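PDB 5ZLI: glutamine synthetase from Helicobacter pylori, which is a type I beta glutamine synthetase, a twelve-subunit enzyme whose chain joins a beta-grasp domain to a larger catalytic domain. Local coordinates for residues Leu130-Tyr135 against Val284-Glu289. Sequence-based numbering, arbitrary orientation.
Sequences LGDVAY and VWKNNE
Tyr135 turns the CD2-CE2 edge of its ring onto one face of the Trp285 indole in a T-shaped stack: the planes stand at 82°, and the Tyr135 ring centroid lies 4.8 Å from that of the Trp285 five-membered ring. CE2 of Tyr135 sits over the rim of the pyrrole, 3.7 Å from Trp285 CG. Within the same strand, Val133 CG1 lies over the centre of one Tyr135 face. Trp285 NE1 is hydrogen-bonded to Ser283 OG.

The backbones carrying the rings belong to strands 133-145 and 278-286, which run antiparallel, with Val133 and Trp285 as a hydrogen-bonded pair. A classic beta bulge places both Asp132 and Val133 against Trp285: Trp285 O accepts from Asp132 N at 2.9 Å, in the carbonyl plane on a lone pair, and from Val133 N, which stands 35° above that plane. At the bulge itself, Asp132 CG is anti to its own carbonyl carbon (chi1 -63°), and the Asp132 side chain crosses that of Lys286, extended as far as CE, at about a right angle, with Asp132 OD1 3.2 Å from Lys286 CG. The N-H of Asn287, in the type I' turn 286-289, points at Asp132 OD2, but the modelled length is too short to be trusted. Lys286 NZ, 5.1 Å from Asp132 OD1, forms no salt bridge but may favour the carboxylate's negative charge. Chemically, this end of the strand pair in the catalytic-domain sheet thus combines aromatic packing with a doubly accepting carbonyl, while the carboxylate possibly holds the turn.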
loop_
_atom_site.group_PDB
_atom_site.type_symbol
_atom_site.label_atom_id
_atom_site.label_comp_id
_atom_site.label_asym_id
_atom_site.label_seq_id
_atom_site.Cartn_x
_atom_site.Cartn_y
_atom_site.Cartn_z
ATOM N N LEU B 130 27.307 53.434 -44.573
ATOM C CA LEU B 130 28.243 53.119 -43.496
ATOM C C LEU B 130 28.825 51.713 -43.641
ATOM O O LEU B 130 29.971 51.473 -43.241
ATOM C CB LEU B 130 27.563 53.323 -42.140
ATOM C CG LEU B 130 27.108 54.783 -42.043
ATOM C CD1 LEU B 130 26.322 55.062 -40.767
ATOM C CD2 LEU B 130 28.283 55.751 -42.227
ATOM N N GLY B 131 28.010 50.747 -44.093
ATOM C CA GLY B 131 28.445 49.370 -44.255
ATOM C C GLY B 131 27.727 48.620 -45.364
ATOM O O GLY B 131 26.723 49.084 -45.909
ATOM N N ASP B 132 28.259 47.433 -45.690
ATOM C CA ASP B 132 27.600 46.508 -46.626
ATOM C C ASP B 132 26.852 45.404 -45.891
ATOM O O ASP B 132 25.668 45.150 -46.143
ATOM C CB ASP B 132 28.581 45.760 -47.555
ATOM C CG ASP B 132 29.372 46.652 -48.495
ATOM O OD1 ASP B 132 28.995 47.818 -48.798
ATOM O OD2 ASP B 132 30.360 46.103 -49.014
ATOM N N VAL B 133 27.559 44.716 -45.004
ATOM C CA VAL B 133 27.048 43.589 -44.248
ATOM C C VAL B 133 27.169 43.930 -42.776
ATOM O O VAL B 133 27.987 44.767 -42.394
ATOM C CB VAL B 133 27.837 42.306 -44.578
ATOM C CG1 VAL B 133 27.136 41.097 -43.981
ATOM C CG2 VAL B 133 28.050 42.155 -46.068
ATOM N N ALA B 134 26.298 43.350 -41.954
ATOM C CA ALA B 134 26.448 43.403 -40.502
ATOM C C ALA B 134 26.419 41.968 -40.002
ATOM O O ALA B 134 25.381 41.303 -40.096
ATOM C CB ALA B 134 25.370 44.244 -39.827
ATOM N N TYR B 135 27.566 41.472 -39.525
ATOM C CA TYR B 135 27.696 40.078 -39.117
ATOM C C TYR B 135 27.366 39.911 -37.642
ATOM O O TYR B 135 27.930 40.618 -36.799
ATOM C CB TYR B 135 29.116 39.585 -39.383
ATOM C CG TYR B 135 29.412 39.337 -40.832
ATOM C CD1 TYR B 135 28.875 38.235 -41.479
ATOM C CD2 TYR B 135 30.246 40.186 -41.562
ATOM C CE1 TYR B 135 29.146 37.975 -42.820
ATOM C CE2 TYR B 135 30.534 39.932 -42.909
ATOM C CZ TYR B 135 29.972 38.816 -43.532
ATOM O OH TYR B 135 30.218 38.513 -44.852
ATOM N N VAL B 284 30.760 44.935 -38.311
ATOM C CA VAL B 284 30.212 45.535 -39.517
ATOM C C VAL B 284 31.317 45.545 -40.560
ATOM O O VAL B 284 32.409 46.060 -40.297
ATOM C CB VAL B 284 29.698 46.951 -39.241
ATOM C CG1 VAL B 284 29.086 47.512 -40.483
ATOM C CG2 VAL B 284 28.724 46.932 -38.092
ATOM N N TRP B 285 31.023 45.038 -41.758
ATOM C CA TRP B 285 31.988 45.018 -42.847
ATOM C C TRP B 285 31.432 45.819 -44.015
ATOM O O TRP B 285 30.222 46.023 -44.145
ATOM C CB TRP B 285 32.321 43.601 -43.327
ATOM C CG TRP B 285 32.937 42.737 -42.290
ATOM C CD1 TRP B 285 32.563 42.631 -40.989
ATOM C CD2 TRP B 285 34.067 41.879 -42.452
ATOM N NE1 TRP B 285 33.372 41.743 -40.332
ATOM C CE2 TRP B 285 34.310 41.273 -41.210
ATOM C CE3 TRP B 285 34.897 41.565 -43.528
ATOM C CZ2 TRP B 285 35.349 40.367 -41.008
ATOM C CZ3 TRP B 285 35.924 40.668 -43.332
ATOM C CH2 TRP B 285 36.145 40.081 -42.079
ATOM N N LYS B 286 32.334 46.298 -44.858
ATOM C CA LYS B 286 31.934 46.985 -46.076
ATOM C C LYS B 286 33.021 46.754 -47.099
ATOM O O LYS B 286 34.205 46.894 -46.788
ATOM C CB LYS B 286 31.698 48.490 -45.863
ATOM C CG LYS B 286 31.254 49.283 -47.117
ATOM C CD LYS B 286 31.048 50.760 -46.750
ATOM C CE LYS B 286 30.503 51.635 -47.887
ATOM N NZ LYS B 286 31.570 52.178 -48.767
ATOM N N ASN B 287 32.605 46.356 -48.293
ATOM C CA ASN B 287 33.516 46.140 -49.395
ATOM C C ASN B 287 34.632 45.180 -48.977
ATOM O O ASN B 287 35.772 45.293 -49.429
ATOM C CB ASN B 287 34.037 47.485 -49.941
ATOM C CG ASN B 287 32.896 48.420 -50.473
ATOM O OD1 ASN B 287 31.853 47.958 -50.959
ATOM N ND2 ASN B 287 33.119 49.727 -50.398
ATOM N N ASN B 288 34.290 44.226 -48.100
ATOM C CA ASN B 288 35.174 43.162 -47.618
ATOM C C ASN B 288 36.292 43.669 -46.713
ATOM O O ASN B 288 37.283 42.977 -46.497
ATOM C CB ASN B 288 35.762 42.347 -48.774
ATOM C CG ASN B 288 34.743 41.414 -49.407
ATOM O OD1 ASN B 288 33.550 41.725 -49.480
ATOM N ND2 ASN B 288 35.211 40.256 -49.861
ATOM N N GLU B 289 36.161 44.860 -46.158
ATOM C CA GLU B 289 37.057 45.330 -45.115
ATOM C C GLU B 289 36.282 45.316 -43.806
ATOM O O GLU B 289 35.065 45.519 -43.800
ATOM C CB GLU B 289 37.609 46.741 -45.429
ATOM C CG GLU B 289 36.594 47.918 -45.440
ATOM C CD GLU B 289 36.722 48.844 -46.677
ATOM O OE1 GLU B 289 37.411 48.464 -47.660
ATOM O OE2 GLU B 289 36.114 49.948 -46.679
#